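Local coordinates for protein formylmethanofuran--tetrahydromethanopterin formyltransferase (PDB 1M5S) that catalyses the reversible transfer of a formyl group from formylmethanofuran to tetrahydromethanopterin, an early step of methanogenesis from carbon dioxide, at residues A[32-35]-A[36-40]; A[97-100]-A[101-104]; A[117-120]-A[121-124]; A[252-255]-A[256-260]. All coordinates share one frame; numbering follows the deposited sequence.

Interaction 1: residues A[32-35]-A[36-40]; sequences WALV and AATEA
Thr-38 and Leu-34 meet one turn apart on the alpha-helix 30-41, where the threonine side chain folds back on the leucine carbonyl. From its start, CB of Thr-38 lies 3.2 Å from Leu-34 O. The hydroxyl then turns back along the helix, anti to the carbonyl carbon of its own residue (chi1 -61°), and OG1 donates to Leu-34 O at 2.6 Å. The same torsion leaves CG2 anti to the backbone N, beside the carbonyl carbon. Leu-34 O also accepts the regular helical bond from Thr-38 N at 3.0 Å, and its two donors come from opposite faces of the carbonyl plane, so one oxygen is gripped twice and the hydroxyl satisfies its donor without leaving the helix. The leucine side chain crosses the threonine at an angle, its CD1 3.7 Å from Thr-38 OG1.

On the remaining sides backbone bonds prevail. Ala-37 N reaches Ala-33 O and Glu-39 N reaches Val-35 O, whereas the bond from Ala-36 N to Trp-32 O is weak. Small alanines let the helix lie close to its surroundings: Ala-37 rests on Ile-56, Val-72 and Val-74 of the strands beneath. Thr-38 packs against Thr-38 of the second subunit, and Glu-39 OE2 accepts a hydrogen bond from Ala-44 N of that subunit, while its CB stays 3.5 Å from Val-35 O.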
loop_
_atom_site.group_PDB
_atom_site.type_symbol
_atom_site.label_atom_id
_atom_site.label_comp_id
_atom_site.label_asym_id
_atom_site.label_seq_id
_atom_site.Cartn_x
_atom_site.Cartn_y
_atom_site.Cartn_z
ATOM N N TRP A 32 8.599 -7.119 0.638
ATOM C CA TRP A 32 9.622 -7.558 -0.341
ATOM C C TRP A 32 9.219 -8.881 -0.997
ATOM O O TRP A 32 9.650 -9.204 -2.114
ATOM C CB TRP A 32 10.986 -7.679 0.333
ATOM C CG TRP A 32 11.573 -6.299 0.591
ATOM C CD1 TRP A 32 11.871 -5.760 1.777
ATOM C CD2 TRP A 32 11.891 -5.355 -0.419
ATOM N NE1 TRP A 32 12.337 -4.431 1.524
ATOM C CE2 TRP A 32 12.322 -4.207 0.230
ATOM C CE3 TRP A 32 11.825 -5.363 -1.819
ATOM C CZ2 TRP A 32 12.654 -3.026 -0.442
ATOM C CZ3 TRP A 32 12.186 -4.175 -2.489
ATOM C CH2 TRP A 32 12.575 -3.060 -1.831
ATOM N N ALA A 33 8.446 -9.684 -0.277
ATOM C CA ALA A 33 7.921 -10.919 -0.842
ATOM C C ALA A 33 6.847 -10.584 -1.890
ATOM O O ALA A 33 6.806 -11.200 -2.954
ATOM C CB ALA A 33 7.341 -11.801 0.268
ATOM N N LEU A 34 6.066 -9.531 -1.641
ATOM C CA LEU A 34 5.025 -9.113 -2.578
ATOM C C LEU A 34 5.584 -8.445 -3.826
ATOM O O LEU A 34 5.066 -8.647 -4.918
ATOM C CB LEU A 34 4.020 -8.174 -1.907
ATOM C CG LEU A 34 2.832 -7.724 -2.774
ATOM C CD1 LEU A 34 1.981 -8.931 -3.178
ATOM C CD2 LEU A 34 1.985 -6.716 -2.004
ATOM N N VAL A 35 6.638 -7.651 -3.667
ATOM C CA VAL A 35 7.340 -7.076 -4.811
ATOM C C VAL A 35 7.819 -8.152 -5.798
ATOM O O VAL A 35 7.532 -8.068 -6.995
ATOM C CB VAL A 35 8.550 -6.224 -4.347
ATOM C CG1 VAL A 35 9.446 -5.874 -5.530
ATOM C CG2 VAL A 35 8.058 -4.958 -3.683
ATOM N N ALA A 36 8.464 -9.196 -5.273
ATOM C CA ALA A 36 8.993 -10.302 -6.081
ATOM C C ALA A 36 7.885 -11.125 -6.738
ATOM O O ALA A 36 7.935 -11.400 -7.934
ATOM C CB ALA A 36 9.858 -11.207 -5.215
ATOM N N ALA A 37 6.885 -11.495 -5.946
ATOM C CA ALA A 37 5.757 -12.285 -6.423
ATOM C C ALA A 37 4.989 -11.568 -7.514
ATOM O O ALA A 37 4.488 -12.192 -8.437
ATOM C CB ALA A 37 4.828 -12.611 -5.270
ATOM N N THR A 38 4.891 -10.250 -7.393
ATOM C CA THR A 38 4.158 -9.443 -8.355
ATOM C C THR A 38 4.911 -9.335 -9.678
ATOM O O THR A 38 4.337 -9.545 -10.748
ATOM C CB THR A 38 3.894 -8.033 -7.787
ATOM O OG1 THR A 38 3.107 -8.150 -6.591
ATOM C CG2 THR A 38 3.149 -7.171 -8.802
ATOM N N GLU A 39 6.195 -8.993 -9.595
ATOM C CA GLU A 39 7.059 -8.917 -10.765
ATOM C C GLU A 39 7.067 -10.252 -11.517
ATOM O O GLU A 39 6.898 -10.288 -12.735
ATOM C CB GLU A 39 8.480 -8.548 -10.326
ATOM C CG GLU A 39 9.479 -8.410 -11.461
ATOM C CD GLU A 39 9.171 -7.252 -12.398
ATOM O OE1 GLU A 39 8.803 -6.160 -11.916
ATOM O OE2 GLU A 39 9.350 -7.420 -13.623
ATOM N N ALA A 40 7.094 -11.343 -10.760
ATOM C CA ALA A 40 7.230 -12.685 -11.321
ATOM C C ALA A 40 5.950 -13.218 -11.967
ATOM O O ALA A 40 6.004 -14.183 -12.732
ATOM C CB ALA A 40 7.706 -13.649 -10.244
#

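Interaction 2: residues A[97-100]-A[101-104]; sequences LTAP and TTAV
Ala-99 and Thr-102 face each other across the ends of a type II beta turn, with Pro-100 and Thr-101 at its corners; the turn leads from the loop after helix 81-95 into strand 103-106. The methyl groups of the two end residues approach on one side, Ala-99 CB lying 3.9 Å from Thr-102 CG2. The hydroxyl of Thr-102 has its partner just before the turn: OG1 is hydrogen-bonded to Val-96 O, and it stands 3.1 Å from Ala-99 O.

Thr-101, with positive phi (67°) as this turn requires at its third position, is set quite differently. Its OG1 sits between its own backbone N and carbonyl carbon (chi1 82°) and donates to Pro-100 O at 2.7 Å, meeting the oxygen almost side-on (103°) from above the carbonyl plane, well off the lone pairs. That hydroxyl also takes a hydrogen bond from Ala-28 N. CG2 is anti to the carbonyl carbon and comes within 4.2 Å of Pro-100 CB.

Leu-177 of the second subunit packs on both corner residues, so the turn is buried at a subunit interface. Within the turn, Thr-102 CG2 lies 3.7 Å from Pro-100 O.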
loop_
_atom_site.group_PDB
_atom_site.type_symbol
_atom_site.label_atom_id
_atom_site.label_comp_id
_atom_site.label_asym_id
_atom_site.label_seq_id
_atom_site.Cartn_x
_atom_site.Cartn_y
_atom_site.Cartn_z
ATOM N N LEU A 97 15.235 -14.340 -8.408
ATOM C CA LEU A 97 16.672 -14.388 -8.169
ATOM C C LEU A 97 17.255 -12.978 -8.122
ATOM O O LEU A 97 18.127 -12.685 -7.309
ATOM C CB LEU A 97 17.360 -15.208 -9.271
ATOM C CG LEU A 97 18.879 -15.410 -9.189
ATOM C CD1 LEU A 97 19.235 -16.770 -9.752
ATOM C CD2 LEU A 97 19.608 -14.316 -9.941
ATOM N N THR A 98 16.692 -12.094 -8.933
ATOM C CA THR A 98 17.157 -10.714 -9.056
ATOM C C THR A 98 16.507 -9.758 -8.049
ATOM O O THR A 98 16.895 -8.589 -7.957
ATOM C CB THR A 98 16.868 -10.182 -10.459
ATOM O OG1 THR A 98 15.461 -10.263 -10.715
ATOM C CG2 THR A 98 17.611 -11.002 -11.496
ATOM N N ALA A 99 15.484 -10.239 -7.346
ATOM C CA ALA A 99 14.729 -9.416 -6.405
ATOM C C ALA A 99 15.332 -9.479 -5.001
ATOM O O ALA A 99 15.822 -10.523 -4.572
ATOM C CB ALA A 99 13.274 -9.872 -6.372
ATOM N N PRO A 100 15.299 -8.353 -4.264
ATOM C CA PRO A 100 15.865 -8.261 -2.914
ATOM C C PRO A 100 15.331 -9.293 -1.915
ATOM O O PRO A 100 14.125 -9.419 -1.721
ATOM C CB PRO A 100 15.513 -6.838 -2.482
ATOM C CG PRO A 100 15.448 -6.082 -3.753
ATOM C CD PRO A 100 14.817 -7.042 -4.731
ATOM N N THR A 101 16.264 -9.958 -1.241
ATOM C CA THR A 101 16.036 -10.810 -0.070
ATOM C C THR A 101 15.238 -12.093 -0.283
ATOM O O THR A 101 14.940 -12.800 0.682
ATOM C CB THR A 101 15.390 -10.032 1.116
ATOM O OG1 THR A 101 13.970 -9.927 0.926
ATOM C CG2 THR A 101 15.997 -8.644 1.243
ATOM N N THR A 102 14.950 -12.431 -1.535
ATOM C CA THR A 102 14.081 -13.564 -1.817
ATOM C C THR A 102 14.745 -14.923 -1.633
ATOM O O THR A 102 15.961 -15.062 -1.768
ATOM C CB THR A 102 13.542 -13.491 -3.240
ATOM O OG1 THR A 102 14.630 -13.308 -4.151
ATOM C CG2 THR A 102 12.570 -12.336 -3.374
ATOM N N ALA A 103 13.942 -15.903 -1.231
ATOM C CA ALA A 103 14.300 -17.318 -1.343
ATOM C C ALA A 103 13.126 -18.022 -2.014
ATOM O O ALA A 103 11.995 -17.541 -1.950
ATOM C CB ALA A 103 14.559 -17.918 0.037
ATOM N N VAL A 104 13.422 -19.076 -2.769
ATOM C CA VAL A 104 12.405 -19.823 -3.504
ATOM C C VAL A 104 12.319 -21.246 -2.969
ATOM O O VAL A 104 13.333 -21.932 -2.849
ATOM C CB VAL A 104 12.733 -19.886 -5.013
ATOM C CG1 VAL A 104 11.801 -20.853 -5.718
ATOM C CG2 VAL A 104 12.607 -18.516 -5.624
#

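Interaction 3: residues A[117-120]-A[121-124]; sequences VGFK and LKFF
Leu-121 N bonds to Val-117 O at 2.8 Å and Lys-122 N to Gly-118 O, with a weak second bond from Lys-122 N to Phe-119 O, in the short helix 117-122, which is followed by 3-10 geometry from Phe-123 on. Three side chains gather on one flank. Phe-123 presents its edge to the face of Phe-119 in an offset edge-to-face pair, the centroids 5.3 Å apart and the planes at 70°; the nearest carbons, Phe-119 CE1 and Phe-123 CE1, are 3.4 Å apart. Lys-122 runs alongside Phe-119, pointing the same way. Its CG is placed between its own backbone N and carbonyl carbon (chi1 82°), and its chain bends only at the last torsion, bringing CE to 4.1 Å from the Phe-119 centroid as a CH-pi contact. NZ lies over the same ring, 4.9 Å from its centroid, in a cation-pi interaction, and also above the rim of the Phe-123 ring.

On another flank Val-117 and Leu-121 lie side by side, CG1 of the former 3.9 Å from CD1 of the latter, facing helix 81-95 through Leu-88, Leu-89 and Ile-92. Lys-122 NZ also forms a salt bridge with Glu-129, and Tyr-213 of the second subunit meets the Phe-123 ring. Lys-122 NZ thus has both a carboxylate and aromatic rings as partners, an arrangement expected to favour its charged form and limit its rotation.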
loop_
_atom_site.group_PDB
_atom_site.type_symbol
_atom_site.label_atom_id
_atom_site.label_comp_id
_atom_site.label_asym_id
_atom_site.label_seq_id
_atom_site.Cartn_x
_atom_site.Cartn_y
_atom_site.Cartn_z
ATOM N N VAL A 117 14.207 -26.576 -11.216
ATOM C CA VAL A 117 14.511 -25.156 -11.382
ATOM C C VAL A 117 15.707 -24.688 -10.537
ATOM O O VAL A 117 16.598 -24.010 -11.044
ATOM C CB VAL A 117 13.265 -24.300 -11.035
ATOM C CG1 VAL A 117 13.522 -22.828 -11.331
ATOM C CG2 VAL A 117 12.065 -24.800 -11.825
ATOM N N GLY A 118 15.748 -25.104 -9.275
ATOM C CA GLY A 118 16.834 -24.709 -8.396
ATOM C C GLY A 118 18.191 -25.219 -8.854
ATOM O O GLY A 118 19.202 -24.526 -8.725
ATOM N N PHE A 119 18.224 -26.453 -9.347
ATOM C CA PHE A 119 19.443 -27.025 -9.908
ATOM C C PHE A 119 19.879 -26.193 -11.107
ATOM O O PHE A 119 21.053 -25.866 -11.249
ATOM C CB PHE A 119 19.203 -28.484 -10.330
ATOM C CG PHE A 119 20.387 -29.128 -11.011
ATOM C CD1 PHE A 119 20.558 -29.020 -12.391
ATOM C CD2 PHE A 119 21.350 -29.807 -10.270
ATOM C CE1 PHE A 119 21.674 -29.570 -13.024
ATOM C CE2 PHE A 119 22.474 -30.363 -10.892
ATOM C CZ PHE A 119 22.634 -30.241 -12.273
ATOM N N LYS A 120 18.916 -25.791 -11.928
ATOM C CA LYS A 120 19.214 -25.071 -13.156
ATOM C C LYS A 120 19.660 -23.642 -12.883
ATOM O O LYS A 120 20.460 -23.085 -13.629
ATOM C CB LYS A 120 17.994 -25.076 -14.080
ATOM C CG LYS A 120 17.685 -26.439 -14.683
ATOM C CD LYS A 120 16.465 -26.374 -15.584
ATOM C CE LYS A 120 16.647 -27.209 -16.841
ATOM N NZ LYS A 120 15.742 -26.749 -17.932
ATOM N N LEU A 121 19.163 -23.061 -11.796
ATOM C CA LEU A 121 19.483 -21.676 -11.451
ATOM C C LEU A 121 20.855 -21.535 -10.791
ATOM O O LEU A 121 21.517 -20.509 -10.957
ATOM C CB LEU A 121 18.402 -21.093 -10.523
ATOM C CG LEU A 121 17.040 -20.761 -11.142
ATOM C CD1 LEU A 121 16.107 -20.220 -10.077
ATOM C CD2 LEU A 121 17.213 -19.749 -12.264
ATOM N N LYS A 122 21.302 -22.600 -10.119
ATOM C CA LYS A 122 22.563 -22.590 -9.375
ATOM C C LYS A 122 23.759 -22.283 -10.272
ATOM O O LYS A 122 24.710 -21.639 -9.834
ATOM C CB LYS A 122 22.785 -23.925 -8.643
ATOM C CG LYS A 122 23.356 -25.046 -9.509
ATOM C CD LYS A 122 23.718 -26.265 -8.682
ATOM C CE LYS A 122 24.241 -27.395 -9.552
ATOM N NZ LYS A 122 25.369 -26.980 -10.432
ATOM N N PHE A 123 23.603 -22.553 -11.565
ATOM C CA PHE A 123 24.689 -22.367 -12.548
ATOM C C PHE A 123 25.076 -20.891 -12.682
ATOM O O PHE A 123 26.148 -20.556 -13.205
ATOM C CB PHE A 123 24.261 -22.911 -13.903
ATOM C CG PHE A 123 24.323 -24.429 -13.920
ATOM C CD1 PHE A 123 23.233 -25.168 -13.456
ATOM C CD2 PHE A 123 25.474 -25.073 -14.380
ATOM C CE1 PHE A 123 23.297 -26.563 -13.440
ATOM C CE2 PHE A 123 25.541 -26.469 -14.360
ATOM C CZ PHE A 123 24.452 -27.214 -13.888
ATOM N N PHE A 124 24.181 -20.014 -12.228
ATOM C CA PHE A 124 24.435 -18.583 -12.253
ATOM C C PHE A 124 25.647 -18.206 -11.388
ATOM O O PHE A 124 26.346 -17.245 -11.687
ATOM C CB PHE A 124 23.190 -17.814 -11.797
ATOM C CG PHE A 124 23.319 -16.320 -11.919
ATOM C CD1 PHE A 124 23.418 -15.719 -13.168
ATOM C CD2 PHE A 124 23.359 -15.516 -10.785
ATOM C CE1 PHE A 124 23.549 -14.329 -13.287
ATOM C CE2 PHE A 124 23.490 -14.128 -10.895
ATOM C CZ PHE A 124 23.586 -13.534 -12.144
#

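Interaction 4: residues A[252-255]-A[256-260]; sequences LDEE and SIKAA
Asp-253 is the N-cap of helix 254-268, its side chain capping Ser-256 N at the point where the chain leaves strand 243-251. Asp-253 OD1 accepts from Ser-256 N at 2.7 Å, nearly in line with its own C-O bond, and from Ser-256 OG at 2.6 Å, which arrives on the syn side but 32° out of the carboxylate plane. The aspartate gets there because its CG sits between its backbone N and carbonyl carbon (chi1 53°), folding the carboxylate over the first turn. There it supplies an acceptor to an amide that has no earlier helical carbonyl, and its negative charge probably interacts favourably with the helix dipole.

The first i to i+4 bond, Ile-257 N to Asp-253 O, is weak; Lys-258 N to Glu-254 O at 3.0 Å and Ala-259 N to Glu-255 O follow. Glu-254 and Lys-258 run side by side, yet their salt bridge is long, with OE1 of the glutamate 3.9 Å from NZ of the lysine.

Ile-257 faces the interior, touching Ile-161 of strand 147-170 and Phe-291 of strand 289-292; Glu-254 and Lys-258 also lie on Phe-291, while Ser-256 and Ala-260 pack on Thr-193 of strand 193-194.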
loop_
_atom_site.group_PDB
_atom_site.type_symbol
_atom_site.label_atom_id
_atom_site.label_comp_id
_atom_site.label_asym_id
_atom_site.label_seq_id
_atom_site.Cartn_x
_atom_site.Cartn_y
_atom_site.Cartn_z
ATOM N N LEU A 252 -5.886 -25.455 -8.268
ATOM C CA LEU A 252 -5.276 -26.778 -8.234
ATOM C C LEU A 252 -6.289 -27.905 -8.441
ATOM O O LEU A 252 -6.021 -28.864 -9.170
ATOM C CB LEU A 252 -4.543 -26.966 -6.904
ATOM C CG LEU A 252 -3.394 -25.977 -6.683
ATOM C CD1 LEU A 252 -2.816 -26.140 -5.282
ATOM C CD2 LEU A 252 -2.326 -26.197 -7.747
ATOM N N ASP A 253 -7.445 -27.791 -7.794
ATOM C CA ASP A 253 -8.510 -28.777 -7.945
ATOM C C ASP A 253 -9.873 -28.108 -8.150
ATOM O O ASP A 253 -9.964 -26.883 -8.237
ATOM C CB ASP A 253 -8.537 -29.720 -6.729
ATOM C CG ASP A 253 -8.619 -28.979 -5.394
ATOM O OD1 ASP A 253 -9.244 -27.910 -5.335
ATOM O OD2 ASP A 253 -8.120 -29.504 -4.379
ATOM N N GLU A 254 -10.926 -28.916 -8.244
ATOM C CA GLU A 254 -12.279 -28.402 -8.428
ATOM C C GLU A 254 -12.832 -27.791 -7.152
ATOM O O GLU A 254 -13.529 -26.778 -7.198
ATOM C CB GLU A 254 -13.211 -29.516 -8.901
ATOM C CG GLU A 254 -13.246 -29.681 -10.412
ATOM C CD GLU A 254 -14.245 -30.736 -10.868
ATOM O OE1 GLU A 254 -15.449 -30.625 -10.530
ATOM O OE2 GLU A 254 -13.819 -31.670 -11.578
ATOM N N GLU A 255 -12.488 -28.395 -6.018
ATOM C CA GLU A 255 -12.970 -27.948 -4.711
ATOM C C GLU A 255 -12.497 -26.531 -4.382
ATOM O O GLU A 255 -13.231 -25.749 -3.775
ATOM C CB GLU A 255 -12.508 -28.913 -3.614
ATOM C CG GLU A 255 -12.959 -30.361 -3.823
ATOM C CD GLU A 255 -11.892 -31.229 -4.497
ATOM O OE1 GLU A 255 -11.729 -31.153 -5.738
ATOM O OE2 GLU A 255 -11.227 -32.010 -3.782
ATOM N N SER A 256 -11.281 -26.207 -4.816
ATOM C CA SER A 256 -10.665 -24.919 -4.530
ATOM C C SER A 256 -11.270 -23.839 -5.407
ATOM O O SER A 256 -11.516 -22.727 -4.941
ATOM C CB SER A 256 -9.154 -24.986 -4.759
ATOM O OG SER A 256 -8.543 -25.853 -3.820
ATOM N N ILE A 257 -11.517 -24.172 -6.671
ATOM C CA ILE A 257 -12.201 -23.262 -7.574
ATOM C C ILE A 257 -13.590 -22.939 -7.036
ATOM O O ILE A 257 -13.999 -21.780 -7.020
ATOM C CB ILE A 257 -12.346 -23.864 -8.975
ATOM C CG1 ILE A 257 -10.980 -24.309 -9.498
ATOM C CG2 ILE A 257 -12.998 -22.849 -9.905
ATOM C CD1 ILE A 257 -10.359 -23.373 -10.488
ATOM N N LYS A 258 -14.283 -23.955 -6.530
ATOM C CA LYS A 258 -15.627 -23.764 -5.995
ATOM C C LYS A 258 -15.613 -22.906 -4.742
ATOM O O LYS A 258 -16.440 -22.010 -4.589
ATOM C CB LYS A 258 -16.284 -25.112 -5.692
ATOM C CG LYS A 258 -16.777 -25.823 -6.939
ATOM C CD LYS A 258 -17.173 -27.270 -6.673
ATOM C CE LYS A 258 -17.404 -28.000 -7.996
ATOM N NZ LYS A 258 -17.964 -29.367 -7.809
ATOM N N ALA A 259 -14.663 -23.177 -3.854
ATOM C CA ALA A 259 -14.499 -22.380 -2.646
ATOM C C ALA A 259 -14.285 -20.909 -3.000
ATOM O O ALA A 259 -14.837 -20.023 -2.344
ATOM C CB ALA A 259 -13.327 -22.906 -1.824
ATOM N N ALA A 260 -13.544 -20.669 -4.081
ATOM C CA ALA A 260 -13.210 -19.316 -4.520
ATOM C C ALA A 260 -14.403 -18.623 -5.171
ATOM O O ALA A 260 -14.667 -17.457 -4.900
ATOM C CB ALA A 260 -12.024 -19.352 -5.486
#

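In the fold
Along the chain the four contacts follow one another in series. Interactions 1 and 2 lie 9 Å apart between centres and touch directly, Ala-36 CB of helix 30-41 being 3.5 Å from Thr-102 CG2 of the turn before strand 103-106. Interaction 3, on helix 117-122, is 13 Å from interaction 2 between centres and meets it where Leu-97 packs on Phe-124. These three belong to the N-terminal family region, and each also touches the second subunit, so together they border an interface of the homotetramer. Interaction 4 stands apart in the proximal-lobe region, 24 to 32 Å from the others between centres; no other subunit touches its two segments, which pack on strands of their own chain.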